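ATP-dependent protease subunit HslV (Trypanosoma brucei brucei, PDB 4HNZ) forms the proteolytic chamber of the mitochondrial HslVU complex, cleaving polypeptides that the ATPase HslU has unfolded and passed on, and so regulates levels of the DNA helicase PIF2. Local coordinates at residues 152-157 against 165-170; 3-8 against 12-17; 81-84 against 88-91. All coordinates share one frame; numbering follows the deposited sequence.

Contact 1 (152-157 against 165-170); sequences AMRIAT and EHWDVE. With MG (magnesium ion), chain M.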
loop_
_atom_site.group_PDB
_atom_site.type_symbol
_atom_site.label_atom_id
_atom_site.label_comp_id
_atom_site.label_asym_id
_atom_site.label_seq_id
_atom_site.Cartn_x
_atom_site.Cartn_y
_atom_site.Cartn_z
ATOM N N ALA A 152 -9.269 -25.249 -30.605
ATOM C CA ALA A 152 -9.423 -24.487 -29.406
ATOM C C ALA A 152 -8.085 -23.957 -28.923
ATOM O O ALA A 152 -8.002 -22.819 -28.511
ATOM C CB ALA A 152 -10.102 -25.292 -28.351
ATOM N N MET A 153 -7.036 -24.740 -29.067
ATOM C CA MET A 153 -5.699 -24.264 -28.740
ATOM C C MET A 153 -5.198 -23.180 -29.648
ATOM O O MET A 153 -4.487 -22.272 -29.176
ATOM C CB MET A 153 -4.673 -25.393 -28.767
ATOM C CG MET A 153 -4.841 -26.443 -27.711
ATOM S SD MET A 153 -4.488 -25.885 -26.028
ATOM C CE MET A 153 -2.695 -25.820 -26.052
ATOM N N ARG A 154 -5.450 -23.275 -30.934
ATOM C CA ARG A 154 -5.013 -22.207 -31.850
ATOM C C ARG A 154 -5.671 -20.910 -31.429
ATOM O O ARG A 154 -5.021 -19.878 -31.345
ATOM C CB ARG A 154 -5.340 -22.499 -33.324
ATOM C CG ARG A 154 -5.012 -21.349 -34.323
ATOM C CD ARG A 154 -3.521 -21.252 -34.749
ATOM N NE ARG A 154 -2.801 -22.540 -35.071
ATOM C CZ ARG A 154 -3.160 -23.482 -36.013
ATOM N NH1 ARG A 154 -4.282 -23.338 -36.734
ATOM N NH2 ARG A 154 -2.413 -24.603 -36.245
ATOM N N ILE A 155 -6.950 -20.979 -31.115
ATOM C CA ILE A 155 -7.687 -19.809 -30.713
ATOM C C ILE A 155 -7.246 -19.262 -29.369
ATOM O O ILE A 155 -6.985 -18.028 -29.254
ATOM C CB ILE A 155 -9.214 -20.081 -30.701
ATOM C CG1 ILE A 155 -9.669 -20.235 -32.156
ATOM C CG2 ILE A 155 -9.981 -18.957 -30.016
ATOM C CD1 ILE A 155 -11.002 -20.887 -32.277
ATOM N N ALA A 156 -7.096 -20.126 -28.383
ATOM C CA ALA A 156 -6.739 -19.672 -27.057
ATOM C C ALA A 156 -5.353 -19.094 -27.049
ATOM O O ALA A 156 -5.098 -18.063 -26.418
ATOM C CB ALA A 156 -6.852 -20.800 -26.057
ATOM N N THR A 157 -4.420 -19.777 -27.693
ATOM C CA THR A 157 -3.011 -19.348 -27.650
ATOM C C THR A 157 -2.725 -18.132 -28.499
ATOM O O THR A 157 -1.789 -17.374 -28.194
ATOM C CB THR A 157 -2.026 -20.488 -27.970
ATOM O OG1 THR A 157 -2.187 -20.969 -29.304
ATOM C CG2 THR A 157 -2.210 -21.670 -26.964
ATOM N N GLU A 165 2.188 -21.216 -29.941
ATOM C CA GLU A 165 1.513 -21.994 -30.954
ATOM C C GLU A 165 2.019 -23.415 -31.096
ATOM O O GLU A 165 1.587 -24.098 -31.974
ATOM C CB GLU A 165 1.614 -21.276 -32.314
ATOM C CG GLU A 165 3.003 -21.331 -32.972
ATOM C CD GLU A 165 3.981 -20.202 -32.557
ATOM O OE1 GLU A 165 3.866 -19.617 -31.435
ATOM O OE2 GLU A 165 4.849 -19.860 -33.411
ATOM N N HIS A 166 2.944 -23.844 -30.268
ATOM C CA HIS A 166 3.516 -25.168 -30.408
ATOM C C HIS A 166 2.908 -26.027 -29.292
ATOM O O HIS A 166 2.878 -25.626 -28.137
ATOM C CB HIS A 166 5.052 -25.109 -30.311
ATOM C CG HIS A 166 5.709 -24.226 -31.337
ATOM N ND1 HIS A 166 5.674 -24.505 -32.686
ATOM C CD2 HIS A 166 6.458 -23.098 -31.208
ATOM C CE1 HIS A 166 6.335 -23.576 -33.349
ATOM N NE2 HIS A 166 6.816 -22.704 -32.473
ATOM N N TRP A 167 2.328 -27.170 -29.640
ATOM C CA TRP A 167 1.533 -27.958 -28.673
ATOM C C TRP A 167 2.015 -29.390 -28.594
ATOM O O TRP A 167 2.375 -29.976 -29.583
ATOM C CB TRP A 167 0.046 -27.948 -29.032
ATOM C CG TRP A 167 -0.454 -26.616 -29.356
ATOM C CD1 TRP A 167 -0.224 -25.460 -28.660
ATOM C CD2 TRP A 167 -1.217 -26.248 -30.493
ATOM N NE1 TRP A 167 -0.750 -24.386 -29.340
ATOM C CE2 TRP A 167 -1.378 -24.853 -30.463
ATOM C CE3 TRP A 167 -1.758 -26.950 -31.541
ATOM C CZ2 TRP A 167 -2.102 -24.159 -31.429
ATOM C CZ3 TRP A 167 -2.440 -26.243 -32.535
ATOM C CH2 TRP A 167 -2.585 -24.868 -32.475
ATOM N N ASP A 168 1.994 -29.958 -27.419
ATOM C CA ASP A 168 2.134 -31.393 -27.251
ATOM C C ASP A 168 0.746 -31.994 -27.079
ATOM O O ASP A 168 -0.156 -31.362 -26.516
ATOM C CB ASP A 168 2.997 -31.670 -26.033
ATOM C CG ASP A 168 4.459 -31.316 -26.280
ATOM O OD1 ASP A 168 5.047 -31.966 -27.162
ATOM O OD2 ASP A 168 5.019 -30.412 -25.603
ATOM N N VAL A 169 0.593 -33.214 -27.565
ATOM C CA VAL A 169 -0.669 -33.911 -27.546
ATOM C C VAL A 169 -0.498 -35.295 -26.914
ATOM O O VAL A 169 0.412 -36.042 -27.261
ATOM C CB VAL A 169 -1.185 -34.115 -28.961
ATOM C CG1 VAL A 169 -2.550 -34.755 -28.919
ATOM C CG2 VAL A 169 -1.267 -32.780 -29.700
ATOM N N GLU A 170 -1.382 -35.643 -25.994
ATOM C CA GLU A 170 -1.552 -37.011 -25.583
ATOM C C GLU A 170 -2.984 -37.442 -25.880
ATOM O O GLU A 170 -3.934 -36.682 -25.680
ATOM C CB GLU A 170 -1.261 -37.156 -24.087
ATOM C CG GLU A 170 0.210 -37.038 -23.721
ATOM C CD GLU A 170 1.063 -38.231 -24.159
ATOM O OE1 GLU A 170 2.302 -38.115 -24.033
ATOM O OE2 GLU A 170 0.540 -39.278 -24.602
HETATM MG MG MG M . 0.156 -16.244 -27.677
HETATM O O HOH W 1 2.550 -15.320 -27.275
#

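Contact 2 (3-8 against 12-17); sequences ILSVRK and VVLLGD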
loop_
_atom_site.group_PDB
_atom_site.type_symbol
_atom_site.label_atom_id
_atom_site.label_comp_id
_atom_site.label_asym_id
_atom_site.label_seq_id
_atom_site.Cartn_x
_atom_site.Cartn_y
_atom_site.Cartn_z
ATOM N N ILE A 3 -3.377 -25.531 -20.921
ATOM C CA ILE A 3 -3.534 -26.928 -20.924
ATOM C C ILE A 3 -5.019 -27.182 -21.117
ATOM O O ILE A 3 -5.847 -26.636 -20.381
ATOM C CB ILE A 3 -3.130 -27.594 -19.589
ATOM C CG1 ILE A 3 -1.819 -27.081 -19.048
ATOM C CG2 ILE A 3 -3.055 -29.107 -19.735
ATOM C CD1 ILE A 3 -0.651 -27.400 -19.900
ATOM N N LEU A 4 -5.355 -28.060 -22.062
ATOM C CA LEU A 4 -6.733 -28.324 -22.420
ATOM C C LEU A 4 -6.940 -29.795 -22.588
ATOM O O LEU A 4 -6.138 -30.500 -23.237
ATOM C CB LEU A 4 -7.055 -27.622 -23.709
ATOM C CG LEU A 4 -8.384 -27.991 -24.319
ATOM C CD1 LEU A 4 -9.513 -27.467 -23.464
ATOM C CD2 LEU A 4 -8.541 -27.442 -25.728
ATOM N N SER A 5 -8.022 -30.294 -22.018
ATOM C CA SER A 5 -8.433 -31.691 -22.203
ATOM C C SER A 5 -9.851 -31.715 -22.761
ATOM O O SER A 5 -10.732 -31.041 -22.253
ATOM C CB SER A 5 -8.419 -32.427 -20.859
ATOM O OG SER A 5 -8.883 -33.767 -21.004
ATOM N N VAL A 6 -10.078 -32.523 -23.791
ATOM C CA VAL A 6 -11.399 -32.745 -24.344
ATOM C C VAL A 6 -11.693 -34.251 -24.467
ATOM O O VAL A 6 -10.895 -34.982 -25.028
ATOM C CB VAL A 6 -11.478 -32.182 -25.770
ATOM C CG1 VAL A 6 -12.855 -32.365 -26.340
ATOM C CG2 VAL A 6 -11.073 -30.704 -25.778
ATOM N N ARG A 7 -12.801 -34.681 -23.898
ATOM C CA ARG A 7 -13.264 -36.022 -24.017
ATOM C C ARG A 7 -14.497 -35.967 -24.906
ATOM O O ARG A 7 -15.455 -35.285 -24.585
ATOM C CB ARG A 7 -13.624 -36.599 -22.626
ATOM C CG ARG A 7 -14.218 -38.002 -22.650
ATOM C CD ARG A 7 -14.457 -38.582 -21.233
ATOM N NE ARG A 7 -13.198 -39.002 -20.614
ATOM C CZ ARG A 7 -12.489 -38.285 -19.735
ATOM N NH1 ARG A 7 -12.928 -37.099 -19.312
ATOM N NH2 ARG A 7 -11.308 -38.742 -19.272
ATOM N N LYS A 8 -14.472 -36.711 -25.993
ATOM C CA LYS A 8 -15.655 -36.912 -26.808
ATOM C C LYS A 8 -15.684 -38.345 -27.371
ATOM O O LYS A 8 -14.728 -38.789 -28.010
ATOM C CB LYS A 8 -15.724 -35.913 -27.965
ATOM C CG LYS A 8 -16.974 -36.052 -28.841
ATOM C CD LYS A 8 -16.956 -35.036 -29.968
ATOM C CE LYS A 8 -18.256 -34.960 -30.753
ATOM N NZ LYS A 8 -18.353 -33.667 -31.537
ATOM N N VAL A 12 -10.139 -39.314 -25.303
ATOM C CA VAL A 12 -9.818 -38.102 -24.563
ATOM C C VAL A 12 -8.435 -37.615 -25.025
ATOM O O VAL A 12 -7.504 -38.415 -25.192
ATOM C CB VAL A 12 -9.893 -38.303 -23.020
ATOM C CG1 VAL A 12 -8.868 -39.316 -22.524
ATOM C CG2 VAL A 12 -9.712 -36.999 -22.305
ATOM N N VAL A 13 -8.311 -36.320 -25.234
ATOM C CA VAL A 13 -7.026 -35.771 -25.592
ATOM C C VAL A 13 -6.639 -34.733 -24.555
ATOM O O VAL A 13 -7.484 -34.175 -23.860
ATOM C CB VAL A 13 -7.018 -35.157 -27.013
ATOM C CG1 VAL A 13 -7.469 -36.178 -28.064
ATOM C CG2 VAL A 13 -7.915 -33.933 -27.069
ATOM N N LEU A 14 -5.334 -34.535 -24.431
ATOM C CA LEU A 14 -4.733 -33.583 -23.530
ATOM C C LEU A 14 -3.669 -32.871 -24.305
ATOM O O LEU A 14 -2.801 -33.484 -24.894
ATOM C CB LEU A 14 -4.134 -34.301 -22.314
ATOM C CG LEU A 14 -3.527 -33.386 -21.254
ATOM C CD1 LEU A 14 -4.599 -32.582 -20.551
ATOM C CD2 LEU A 14 -2.740 -34.181 -20.190
ATOM N N LEU A 15 -3.772 -31.548 -24.310
ATOM C CA LEU A 15 -2.887 -30.745 -25.075
ATOM C C LEU A 15 -2.317 -29.665 -24.170
ATOM O O LEU A 15 -3.034 -29.142 -23.316
ATOM C CB LEU A 15 -3.618 -30.040 -26.211
ATOM C CG LEU A 15 -3.776 -30.839 -27.493
ATOM C CD1 LEU A 15 -4.778 -31.954 -27.233
ATOM C CD2 LEU A 15 -4.259 -29.959 -28.651
ATOM N N GLY A 16 -1.071 -29.294 -24.416
ATOM C CA GLY A 16 -0.430 -28.183 -23.722
ATOM C C GLY A 16 0.496 -27.401 -24.616
ATOM O O GLY A 16 1.118 -27.953 -25.510
ATOM N N ASP A 17 0.583 -26.123 -24.364
ATOM C CA ASP A 17 1.506 -25.312 -25.139
ATOM C C ASP A 17 2.936 -25.533 -24.604
ATOM O O ASP A 17 3.139 -26.264 -23.644
ATOM C CB ASP A 17 1.091 -23.842 -25.153
ATOM C CG ASP A 17 1.559 -23.103 -23.935
ATOM O OD1 ASP A 17 1.128 -23.496 -22.804
ATOM O OD2 ASP A 17 2.368 -22.138 -24.074
#

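Contact 3 (81-84 against 88-91); sequences EWRT and LRRL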
loop_
_atom_site.group_PDB
_atom_site.type_symbol
_atom_site.label_atom_id
_atom_site.label_comp_id
_atom_site.label_asym_id
_atom_site.label_seq_id
_atom_site.Cartn_x
_atom_site.Cartn_y
_atom_site.Cartn_z
ATOM N N GLU A 81 -3.473 -32.755 0.971
ATOM C CA GLU A 81 -2.094 -32.703 1.444
ATOM C C GLU A 81 -1.433 -31.389 1.015
ATOM O O GLU A 81 -0.689 -30.762 1.748
ATOM C CB GLU A 81 -1.314 -33.898 0.851
ATOM C CG GLU A 81 0.077 -34.113 1.450
ATOM C CD GLU A 81 0.906 -35.214 0.757
ATOM O OE1 GLU A 81 0.463 -35.830 -0.252
ATOM O OE2 GLU A 81 2.067 -35.414 1.184
ATOM N N TRP A 82 -1.677 -31.032 -0.223
ATOM C CA TRP A 82 -1.171 -29.824 -0.788
ATOM C C TRP A 82 -1.601 -28.614 0.060
ATOM O O TRP A 82 -0.807 -27.738 0.333
ATOM C CB TRP A 82 -1.729 -29.690 -2.211
ATOM C CG TRP A 82 -1.173 -28.582 -3.065
ATOM C CD1 TRP A 82 -0.384 -27.576 -2.694
ATOM C CD2 TRP A 82 -1.493 -28.363 -4.444
ATOM N NE1 TRP A 82 -0.112 -26.780 -3.776
ATOM C CE2 TRP A 82 -0.796 -27.235 -4.857
ATOM C CE3 TRP A 82 -2.262 -29.061 -5.375
ATOM C CZ2 TRP A 82 -0.859 -26.765 -6.135
ATOM C CZ3 TRP A 82 -2.336 -28.594 -6.662
ATOM C CH2 TRP A 82 -1.638 -27.461 -7.035
ATOM N N ARG A 83 -2.864 -28.548 0.470
ATOM C CA ARG A 83 -3.333 -27.377 1.195
ATOM C C ARG A 83 -2.869 -27.347 2.621
ATOM O O ARG A 83 -2.842 -26.287 3.208
ATOM C CB ARG A 83 -4.840 -27.304 1.191
ATOM C CG ARG A 83 -5.370 -27.038 -0.186
ATOM C CD ARG A 83 -5.072 -25.624 -0.639
ATOM N NE ARG A 83 -5.771 -24.698 0.233
ATOM C CZ ARG A 83 -5.640 -23.384 0.203
ATOM N NH1 ARG A 83 -4.814 -22.801 -0.634
ATOM N NH2 ARG A 83 -6.360 -22.652 1.028
ATOM N N THR A 84 -2.557 -28.498 3.216
ATOM C CA THR A 84 -2.220 -28.527 4.663
ATOM C C THR A 84 -0.740 -28.645 4.942
ATOM O O THR A 84 -0.328 -28.490 6.059
ATOM C CB THR A 84 -2.940 -29.676 5.392
ATOM O OG1 THR A 84 -2.775 -30.904 4.667
ATOM C CG2 THR A 84 -4.405 -29.400 5.479
ATOM N N LEU A 88 4.504 -27.629 0.548
ATOM C CA LEU A 88 3.714 -27.724 -0.672
ATOM C C LEU A 88 2.921 -26.459 -0.914
ATOM O O LEU A 88 2.703 -26.099 -2.064
ATOM C CB LEU A 88 2.761 -28.922 -0.666
ATOM C CG LEU A 88 3.458 -30.265 -0.611
ATOM C CD1 LEU A 88 2.433 -31.374 -0.705
ATOM C CD2 LEU A 88 4.515 -30.425 -1.711
ATOM N N ARG A 89 2.499 -25.794 0.142
ATOM C CA ARG A 89 1.767 -24.565 -0.042
ATOM C C ARG A 89 2.601 -23.411 -0.522
ATOM O O ARG A 89 2.051 -22.444 -0.966
ATOM C CB ARG A 89 1.100 -24.137 1.240
ATOM C CG ARG A 89 -0.297 -24.655 1.291
ATOM C CD ARG A 89 -1.000 -23.974 2.422
ATOM N NE ARG A 89 -1.511 -22.672 2.023
ATOM C CZ ARG A 89 -2.783 -22.313 2.112
ATOM N NH1 ARG A 89 -3.697 -23.157 2.604
ATOM N NH2 ARG A 89 -3.135 -21.101 1.720
ATOM N N ARG A 90 3.903 -23.507 -0.436
ATOM C CA ARG A 90 4.726 -22.486 -1.020
ATOM C C ARG A 90 4.870 -22.742 -2.561
ATOM O O ARG A 90 5.495 -21.961 -3.243
ATOM C CB ARG A 90 6.082 -22.429 -0.285
ATOM C CG ARG A 90 6.026 -22.286 1.257
ATOM C CD ARG A 90 6.113 -20.842 1.807
ATOM N NE ARG A 90 5.844 -20.749 3.279
ATOM C CZ ARG A 90 6.728 -20.934 4.268
ATOM N NH1 ARG A 90 7.990 -21.241 4.003
ATOM N NH2 ARG A 90 6.352 -20.829 5.541
ATOM N N LEU A 91 4.289 -23.824 -3.108
ATOM C CA LEU A 91 4.358 -24.103 -4.547
ATOM C C LEU A 91 3.180 -23.482 -5.300
ATOM O O LEU A 91 2.097 -23.349 -4.775
ATOM C CB LEU A 91 4.389 -25.602 -4.806
ATOM C CG LEU A 91 5.436 -26.413 -4.024
ATOM C CD1 LEU A 91 5.357 -27.862 -4.426
ATOM C CD2 LEU A 91 6.858 -25.921 -4.268
#

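Contact 1 (152-157 against 165-170)
Trp167 lays its indole against helix 152-157, and Met153 covers one face of it. Met153 CB sits 3.9 Å from the centroid of the Trp167 six-membered ring and 17° off the ring normal, a CH-pi contact over the face. From there the methionine chain bends at both chi2 and chi3, which turns it back along the indole and brings CE to 3.6 Å from Trp167 CD1. Its sulfur approaches the five-membered ring obliquely, a Met-aromatic contact. On the other face, the tryptophan's own chain contributes Glu165 O, 3.4 Å above the ring plane and displaced toward the rim. Arg154 reaches the far end of the six-membered ring, with NE 3.5 Å from Trp167 CH2; its guanidinium is inclined by 31° to the indole plane. Thr157 OG1 lies at the edge, 3.7 Å from Trp167 NE1, but that N-H is bonded to Asn164 O. In the Ntn-hydrolase fold this packing seats helix 145-159 on the sheet through Trp167, near the start of strand 167-172, the N-to-C directions of the short helix and strand segments lying 148° apart, roughly antiparallel. Further out, Thr157 OG1 donates a 2.6 Å hydrogen bond to Met153 O, which also accepts from Thr157 N; the two donors come from opposite faces of that carbonyl. At the same residue, Thr157 O binds the magnesium ion at 2.3 Å, with Asp160 O, Ser163 O and a water among the other ligands. Met153 and Thr157 also touch Thr2, next to the probable nucleophile Thr1.

Contact 2 (3-8 against 12-17)
The N-terminal beta hairpin of the proteasome-type Ntn-hydrolase fold pairs strand 3-8 with strand 12-17, antiparallel at 169° and 4.7 Å between axes. Leu4 with Leu15 and Val6 with Val13 are the hydrogen-bonded pairs: Leu4 N to Leu15 O is 2.9 Å, Leu15 N to Leu4 O is 2.8 Å, and Val13 N to Val6 O is 2.9 Å. The Val6 N to Val13 O bond is longer, 3.1 Å, and more bent, 146° at the hydrogen. Ile3 with Gly16, Ser5 with Leu14 and Arg7 with Val12 form the non-hydrogen-bonded pairs, and their side-chain positions share one face. There Ile3 CG2 meets Leu14 CD1 at 3.9 Å, while Ile3 CD1 lies over the backbone of Gly16, at 3.9 Å from its CA. Arg7 bends at chi3 (-75°), which folds its guanidinium back over Val12, whose CG2 rests 3.8 Å above the guanidinium plane. The polar end is held by Thr103 OG1 and Ala100 O. Strand 3-8 is bonded on its other side to strand 120-123, and strand 11-22 to strand 167-172. Ile3, Ser5 and Leu14 face strand 93-98 of the second sheet, whereas Leu4, Val13 and Leu15 lie under helix 145-159, so the hairpin forms part of the central layers of the alpha-beta-beta-alpha sandwich.

Contact 3 (81-84 against 88-91)
Arg83 and Arg89 are brought together at their guanidinium ends by bends in their chains: Arg83 turns at chi2 (-71°) and again, in the same sense, at chi3, and Arg89, extended at chi2, turns at chi3 (83°). Both chains leave the backbone in other directions, Arg83 pointing away from 88-91 at its CB, yet their ends converge. Arg89 NH1 comes to rest over the centre of the Arg83 guanidinium, 3.1 Å from Arg83 CZ. The two planes are inclined by 43°, a slanted overlap and not a parallel stack. The same NH1 gives a weak hydrogen bond of 3.3 Å to Arg83 O, which lies in the plane of the Arg89 guanidinium at its edge. Closer to the backbone, the aliphatic part of Arg89 lies against the end of helix 71-84, with its CG 3.3 Å from Trp82 O. Trp82 and Leu88 form the apolar side: Leu88 CB is 4.0 Å from Trp82 CD1, and Leu88 CD1 is 4.2 Å from Glu81 CG. Arg89 N and Leu91 O lie at the indole edge. Here helix 71-84 turns back into the short, weakly bonded helix 86-89, packing beside helix 50-66, where Trp82 touches Leu56 and Leu91 touches Ser55. The contact borders an interface between subunits. Arg83 NE forms a salt bridge with Asp52 of a neighbouring subunit, Arg83 NH1 bonds to Gly108 O, and Arg89 NH1 makes a weak bond to Arg90 O of that neighbour. Two cationic groups this close would repel on their own; the carboxylate and carbonyl acceptors around them probably offset much of that cost.

Overall arrangement
Along the chain the order is contact 2, contact 3, contact 1, each closing before the next opens. Contacts 1 and 2 adjoin, their centres 9 Å apart: strand 167-172 is the sheet neighbour of strand 11-22, with probable hydrogen bonds from Glu170 N to Leu14 O (2.8 Å) and Asp168 N to Gly16 O (2.9 Å). The C-terminal strand therefore extends the sheet of the N-terminal hairpin, and helix 145-159 covers one face of it. Contact 3 stands apart, its centre about 29 Å from that of contact 1 and 26 Å from that of contact 2, across the second sheet. Contacts 1 and 2 lie near the probable active site, contact 1 also at the magnesium ion, whereas contact 3 borders other subunits.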